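Local coordinates for Mec-8 protein (Caenorhabditis elegans, PDB 6DG0) that binds single-stranded nucleic acid such as AGCACA through its C-terminal RNA recognition motif, and probably acts on RNA as a nuclear splicing factor, at a contact of chain A with DNA. Numbering follows the deposited sequence.

Contact 1 and contact 2 are consecutive stretches of one binding track across the beta-sheet of the RNA recognition motif, the centres of their C-alpha atoms lying about 11 Å apart. Contact 1 reads DG2 and stacks DA1; contact 2 takes DC3, DA4 and DC5. Strands 4-11 and 75-78 serve both, and two residues are shared outright: Phe7 meets DG2 with its rim and DC3 with its face, while Glu77 bonds to DG2 chiefly through OE2 and to DC3 through OE1. Because neighbouring nucleotides share these side chains, their binding is likely to be coupled, which would favour one register of the strand on the sheet.

Contact 1: a contact of chain A with DNA. Residues 7, 9, 70, 75, 77. With nucleotides of chain B.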
# COMPACT_ATOMS: atom_id res chain seq x y z
N PHE A 7 -4.93 -0.60 2.41
CA PHE A 7 -4.26 -1.69 3.12
C PHE A 7 -3.62 -2.65 2.12
O PHE A 7 -4.28 -3.12 1.19
CB PHE A 7 -5.24 -2.43 4.03
CG PHE A 7 -4.71 -3.73 4.56
CD1 PHE A 7 -3.84 -3.75 5.64
CD2 PHE A 7 -5.09 -4.94 3.99
CE1 PHE A 7 -3.35 -4.95 6.14
CE2 PHE A 7 -4.61 -6.14 4.49
CZ PHE A 7 -3.74 -6.14 5.56
N ALA A 9 -1.43 -6.25 1.58
CA ALA A 9 -0.99 -7.54 2.12
C ALA A 9 -0.17 -8.29 1.08
O ALA A 9 0.08 -7.77 -0.01
CB ALA A 9 -2.19 -8.37 2.56
N ASP A 70 2.96 -14.97 -1.26
CA ASP A 70 2.02 -15.91 -1.89
C ASP A 70 1.84 -15.60 -3.39
O ASP A 70 2.28 -14.55 -3.87
CB ASP A 70 0.66 -15.89 -1.18
CG ASP A 70 0.76 -16.33 0.26
OD1 ASP A 70 1.78 -16.93 0.64
OD2 ASP A 70 -0.20 -16.08 1.02
N ARG A 75 -2.01 -7.97 -2.49
CA ARG A 75 -3.44 -7.92 -2.18
C ARG A 75 -3.76 -6.62 -1.46
O ARG A 75 -3.31 -6.38 -0.34
CB ARG A 75 -3.86 -9.13 -1.33
CG ARG A 75 -3.75 -10.46 -2.05
CD ARG A 75 -4.24 -11.62 -1.19
NE ARG A 75 -3.60 -11.68 0.12
CZ ARG A 75 -2.50 -12.37 0.38
NH1 ARG A 75 -1.91 -13.07 -0.58
NH2 ARG A 75 -1.99 -12.37 1.61
N GLU A 77 -6.61 -3.69 -0.10
CA GLU A 77 -7.96 -3.34 0.31
C GLU A 77 -8.00 -1.90 0.78
O GLU A 77 -6.96 -1.29 1.01
CB GLU A 77 -8.45 -4.26 1.43
CG GLU A 77 -8.36 -5.74 1.14
CD GLU A 77 -8.72 -6.58 2.35
OE1 GLU A 77 -9.07 -5.99 3.40
OE2 GLU A 77 -8.65 -7.82 2.26
O5' DA B 1 -10.66 -13.09 3.40
C5' DA B 1 -10.47 -14.37 3.99
C4' DA B 1 -9.74 -14.27 5.33
O4' DA B 1 -8.40 -14.77 5.18
C3' DA B 1 -9.58 -12.87 5.89
O3' DA B 1 -9.43 -12.96 7.31
C2' DA B 1 -8.29 -12.40 5.20
C1' DA B 1 -7.49 -13.70 5.02
N9 DA B 1 -6.91 -13.85 3.69
C8 DA B 1 -7.53 -13.62 2.50
N7 DA B 1 -6.78 -13.87 1.45
C5 DA B 1 -5.59 -14.31 2.00
C6 DA B 1 -4.39 -14.74 1.41
N6 DA B 1 -4.19 -14.79 0.09
N1 DA B 1 -3.39 -15.12 2.23
C2 DA B 1 -3.59 -15.07 3.55
N3 DA B 1 -4.68 -14.68 4.22
C4 DA B 1 -5.65 -14.32 3.38
P DG B 2 -9.49 -11.64 8.23
OP1 DG B 2 -9.95 -12.09 9.57
OP2 DG B 2 -10.22 -10.58 7.51
O5' DG B 2 -7.96 -11.20 8.39
C5' DG B 2 -7.11 -11.95 9.25
C4' DG B 2 -5.67 -11.51 9.08
O4' DG B 2 -5.18 -11.99 7.83
C3' DG B 2 -5.47 -10.01 9.01
O3' DG B 2 -5.33 -9.47 10.33
C2' DG B 2 -4.17 -9.87 8.20
C1' DG B 2 -4.10 -11.19 7.42
N9 DG B 2 -4.17 -11.04 5.96
C8 DG B 2 -3.31 -11.57 5.04
N7 DG B 2 -3.63 -11.28 3.81
C5 DG B 2 -4.77 -10.51 3.92
C6 DG B 2 -5.57 -9.91 2.91
O6 DG B 2 -5.41 -9.94 1.69
N1 DG B 2 -6.65 -9.21 3.46
C2 DG B 2 -6.92 -9.11 4.80
N2 DG B 2 -8.00 -8.39 5.13
N3 DG B 2 -6.18 -9.67 5.75
C4 DG B 2 -5.13 -10.35 5.24
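Guanine recognition by opposed charges is well illustrated at DG2, whose base is held between Arg75 on its Hoogsteen edge and Glu77 on its Watson-Crick edge. Arg75 approaches side-on: NE donates to the carbonyl O6 of DG2 at 3.0 Å, exactly in the guanidinium plane, and NH2 donates to N7 of DG2 at 2.9 Å, nearly straight at 164°. A bend at chi3 (-53°) turns the guanidinium into line with the base. Across the ring, Glu77 extends beyond CG and brings OE2 to the imino N1 of DG2 at 2.7 Å; Glu77 OE2 also accepts from the exocyclic amine N2 of DG2 at 3.0 Å. Both donors reach OE2 from above the carboxylate plane, so the base is tilted against the carboxylate rather than coplanar with it. The adenine of DA1 lies flat over one face of the guanidinium, its C6 above the centre of the group, so Arg75 reads DG2 with its edge and supports DA1 with its face. Asp70, from a loop, places OD2 3.8 Å from NH1 of Arg75 in a salt bridge, which may steady the guanidinium and balance its charge. On the sheet side of DG2, the methyl CB of Ala9 packs 3.6 Å from C5, and the Phe7 ring meets the base edge-to-face, its plane turned 63° away, with CE2 3.8 Å from C2. An adenine would keep the N7 acceptor but lack O6 and the N1-H and N2 donors; the site probably gives this RNA recognition motif its preference for guanine at this position, with DA1 stacked on its 5' side.

Contact 2: a contact of chain A with DNA. Residues 5, 7, 45, 77-83. With nucleotides of chain B.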
# COMPACT_ATOMS: atom_id res chain seq x y z
N THR A 5 -6.72 6.01 2.89
CA THR A 5 -5.65 5.04 3.13
C THR A 5 -5.99 3.65 2.59
O THR A 5 -7.12 3.18 2.73
CB THR A 5 -5.35 4.93 4.64
OG1 THR A 5 -4.95 6.21 5.15
CG2 THR A 5 -4.23 3.93 4.90
N PHE A 7 -4.93 -0.60 2.41
CA PHE A 7 -4.26 -1.69 3.12
C PHE A 7 -3.62 -2.65 2.12
O PHE A 7 -4.28 -3.12 1.19
CB PHE A 7 -5.24 -2.43 4.03
CG PHE A 7 -4.71 -3.73 4.56
CD1 PHE A 7 -3.84 -3.75 5.64
CD2 PHE A 7 -5.09 -4.94 3.99
CE1 PHE A 7 -3.35 -4.95 6.14
CE2 PHE A 7 -4.61 -6.14 4.49
CZ PHE A 7 -3.74 -6.14 5.56
N PHE A 45 0.48 0.37 4.87
CA PHE A 45 -0.61 1.33 4.73
C PHE A 45 -0.17 2.50 3.85
O PHE A 45 0.79 3.21 4.17
CB PHE A 45 -1.06 1.82 6.11
CG PHE A 45 -1.57 0.72 6.99
CD1 PHE A 45 -2.88 0.28 6.90
CD2 PHE A 45 -0.74 0.11 7.92
CE1 PHE A 45 -3.35 -0.73 7.71
CE2 PHE A 45 -1.20 -0.90 8.73
CZ PHE A 45 -2.51 -1.32 8.63
N GLU A 77 -6.61 -3.69 -0.10
CA GLU A 77 -7.96 -3.34 0.31
C GLU A 77 -8.00 -1.90 0.78
O GLU A 77 -6.96 -1.29 1.01
CB GLU A 77 -8.45 -4.26 1.43
CG GLU A 77 -8.36 -5.74 1.14
CD GLU A 77 -8.72 -6.58 2.35
OE1 GLU A 77 -9.07 -5.99 3.40
OE2 GLU A 77 -8.65 -7.82 2.26
N TYR A 78 -9.21 -1.35 0.91
CA TYR A 78 -9.37 -0.09 1.63
C TYR A 78 -9.05 -0.35 3.10
O TYR A 78 -9.50 -1.34 3.67
CB TYR A 78 -10.80 0.46 1.50
CG TYR A 78 -11.18 0.95 0.12
CD1 TYR A 78 -10.59 2.08 -0.42
CD2 TYR A 78 -12.17 0.31 -0.61
CE1 TYR A 78 -10.95 2.54 -1.68
CE2 TYR A 78 -12.55 0.77 -1.86
CZ TYR A 78 -11.93 1.88 -2.39
OH TYR A 78 -12.30 2.33 -3.63
N ALA A 79 -8.27 0.54 3.71
CA ALA A 79 -7.99 0.42 5.14
C ALA A 79 -9.26 0.70 5.93
O ALA A 79 -10.13 1.44 5.48
CB ALA A 79 -6.88 1.37 5.55
N ARG A 80 -9.38 0.10 7.11
CA ARG A 80 -10.58 0.26 7.92
C ARG A 80 -10.61 1.65 8.53
O ARG A 80 -11.68 2.21 8.78
CB ARG A 80 -10.65 -0.82 9.00
CG ARG A 80 -10.84 -2.22 8.45
CD ARG A 80 -11.10 -3.23 9.56
NE ARG A 80 -11.06 -4.61 9.07
CZ ARG A 80 -10.04 -5.44 9.27
NH1 ARG A 80 -8.98 -5.03 9.96
NH2 ARG A 80 -10.09 -6.67 8.79
N ASN A 81 -9.43 2.20 8.78
CA ASN A 81 -9.32 3.52 9.37
C ASN A 81 -8.34 4.37 8.57
O ASN A 81 -7.43 3.84 7.93
CB ASN A 81 -8.86 3.43 10.82
CG ASN A 81 -9.78 2.57 11.67
OD1 ASN A 81 -9.48 1.40 11.92
ND2 ASN A 81 -10.89 3.13 12.11
N LYS A 82 -8.54 5.68 8.58
CA LYS A 82 -7.61 6.59 7.94
C LYS A 82 -6.28 6.57 8.66
O LYS A 82 -6.21 6.28 9.86
CB LYS A 82 -8.18 8.01 7.90
CG LYS A 82 -9.51 8.11 7.18
CD LYS A 82 -9.92 9.56 7.00
CE LYS A 82 -10.92 9.69 5.86
NZ LYS A 82 -11.89 8.57 5.83
N MET A 83 -5.22 6.90 7.94
CA MET A 83 -3.92 7.07 8.55
C MET A 83 -3.97 8.31 9.43
O MET A 83 -4.50 9.34 9.02
CB MET A 83 -2.83 7.19 7.49
CG MET A 83 -1.41 7.22 8.01
SD MET A 83 -0.23 7.28 6.66
CE MET A 83 -0.60 5.74 5.82
P DC B 3 -6.03 -8.07 10.71
OP1 DC B 3 -5.73 -7.79 12.13
OP2 DC B 3 -7.43 -8.13 10.24
O5' DC B 3 -5.26 -7.00 9.80
C5' DC B 3 -3.91 -6.65 10.07
C4' DC B 3 -3.75 -5.16 10.30
O4' DC B 3 -4.16 -4.44 9.11
C3' DC B 3 -4.58 -4.57 11.44
O3' DC B 3 -3.88 -3.49 12.04
C2' DC B 3 -5.84 -4.10 10.72
C1' DC B 3 -5.27 -3.61 9.40
N1 DC B 3 -6.23 -3.71 8.27
C2 DC B 3 -6.93 -2.57 7.85
O2 DC B 3 -6.72 -1.50 8.43
N3 DC B 3 -7.80 -2.68 6.82
C4 DC B 3 -8.00 -3.85 6.23
N4 DC B 3 -8.87 -3.91 5.22
C5 DC B 3 -7.30 -5.03 6.64
C6 DC B 3 -6.44 -4.91 7.66
P DA B 4 -3.75 -3.39 13.64
OP1 DA B 4 -3.54 -4.75 14.17
OP2 DA B 4 -4.90 -2.58 14.11
O5' DA B 4 -2.43 -2.52 13.86
C5' DA B 4 -1.18 -2.95 13.34
C4' DA B 4 -0.21 -1.78 13.22
O4' DA B 4 -0.55 -1.00 12.04
C3' DA B 4 -0.24 -0.81 14.40
O3' DA B 4 1.08 -0.36 14.71
C2' DA B 4 -1.12 0.33 13.90
C1' DA B 4 -0.81 0.34 12.40
N9 DA B 4 -1.93 0.81 11.59
C8 DA B 4 -3.22 0.33 11.61
N7 DA B 4 -4.02 0.95 10.78
C5 DA B 4 -3.21 1.90 10.18
C6 DA B 4 -3.47 2.87 9.19
N6 DA B 4 -4.67 3.05 8.63
N1 DA B 4 -2.45 3.66 8.81
C2 DA B 4 -1.25 3.47 9.37
N3 DA B 4 -0.88 2.59 10.30
C4 DA B 4 -1.92 1.83 10.66
P DC B 5 1.38 0.29 16.15
OP1 DC B 5 2.74 -0.12 16.57
OP2 DC B 5 0.22 0.01 17.02
O5' DC B 5 1.39 1.87 15.84
C5' DC B 5 2.39 2.41 14.99
C4' DC B 5 1.99 3.79 14.50
O4' DC B 5 0.84 3.69 13.64
C3' DC B 5 1.62 4.81 15.59
O3' DC B 5 2.60 5.84 15.62
C2' DC B 5 0.24 5.35 15.16
C1' DC B 5 0.13 4.90 13.71
N1 DC B 5 -1.26 4.68 13.25
C2 DC B 5 -1.72 5.37 12.12
O2 DC B 5 -0.95 6.14 11.54
N3 DC B 5 -3.00 5.17 11.70
C4 DC B 5 -3.79 4.34 12.37
N4 DC B 5 -5.04 4.18 11.91
C5 DC B 5 -3.35 3.63 13.52
C6 DC B 5 -2.09 3.83 13.92
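Two phenylalanines of the central strands, the RNP2 aromatic Phe7 and the RNP1 aromatic Phe45, supply the stacking platform typical of an RNA recognition motif. With CG anti to the backbone N (chi1 168°), the Phe7 ring lies beneath the DC3 base, almost parallel at 9°, with C6 over its centre; Phe45 lies under both rings of DA4, centroids 3.6 Å apart and planes within 3°. The Arg80 guanidinium spans the other face of DC3, NH1 3.5 Å from the ring centroid, so the cytosine is sandwiched between aromatic and cationic groups. An alanine in place of Phe7 would remove this lower face and would probably leave DC3 poorly held against the sheet. The amino group N4 of DC3 is gripped twice: Glu77 OE1 accepts at 2.8 Å through its anti lone pair, and the backbone carbonyl Tyr78 O accepts at 3.1 Å, with the donor above the carbonyl plane. Arg80 N adds weak bonds to N3 and O2, completing a pattern suited to cytosine, while NH2 of Arg80 forms a salt bridge to the phosphate oxygen OP2 of DC3 at 3.4 Å. Further along, N4 of DC5 donates to Lys82 O at 3.2 Å. Behind this, Thr5 OG1 accepts from Met83 N at 2.9 Å, tying the C-terminal segment to the sheet. Phe7 (strand 4-11) and Phe45 (strand 42-48) thus form the floor, while the segment following strand 75-78 walls the base edges.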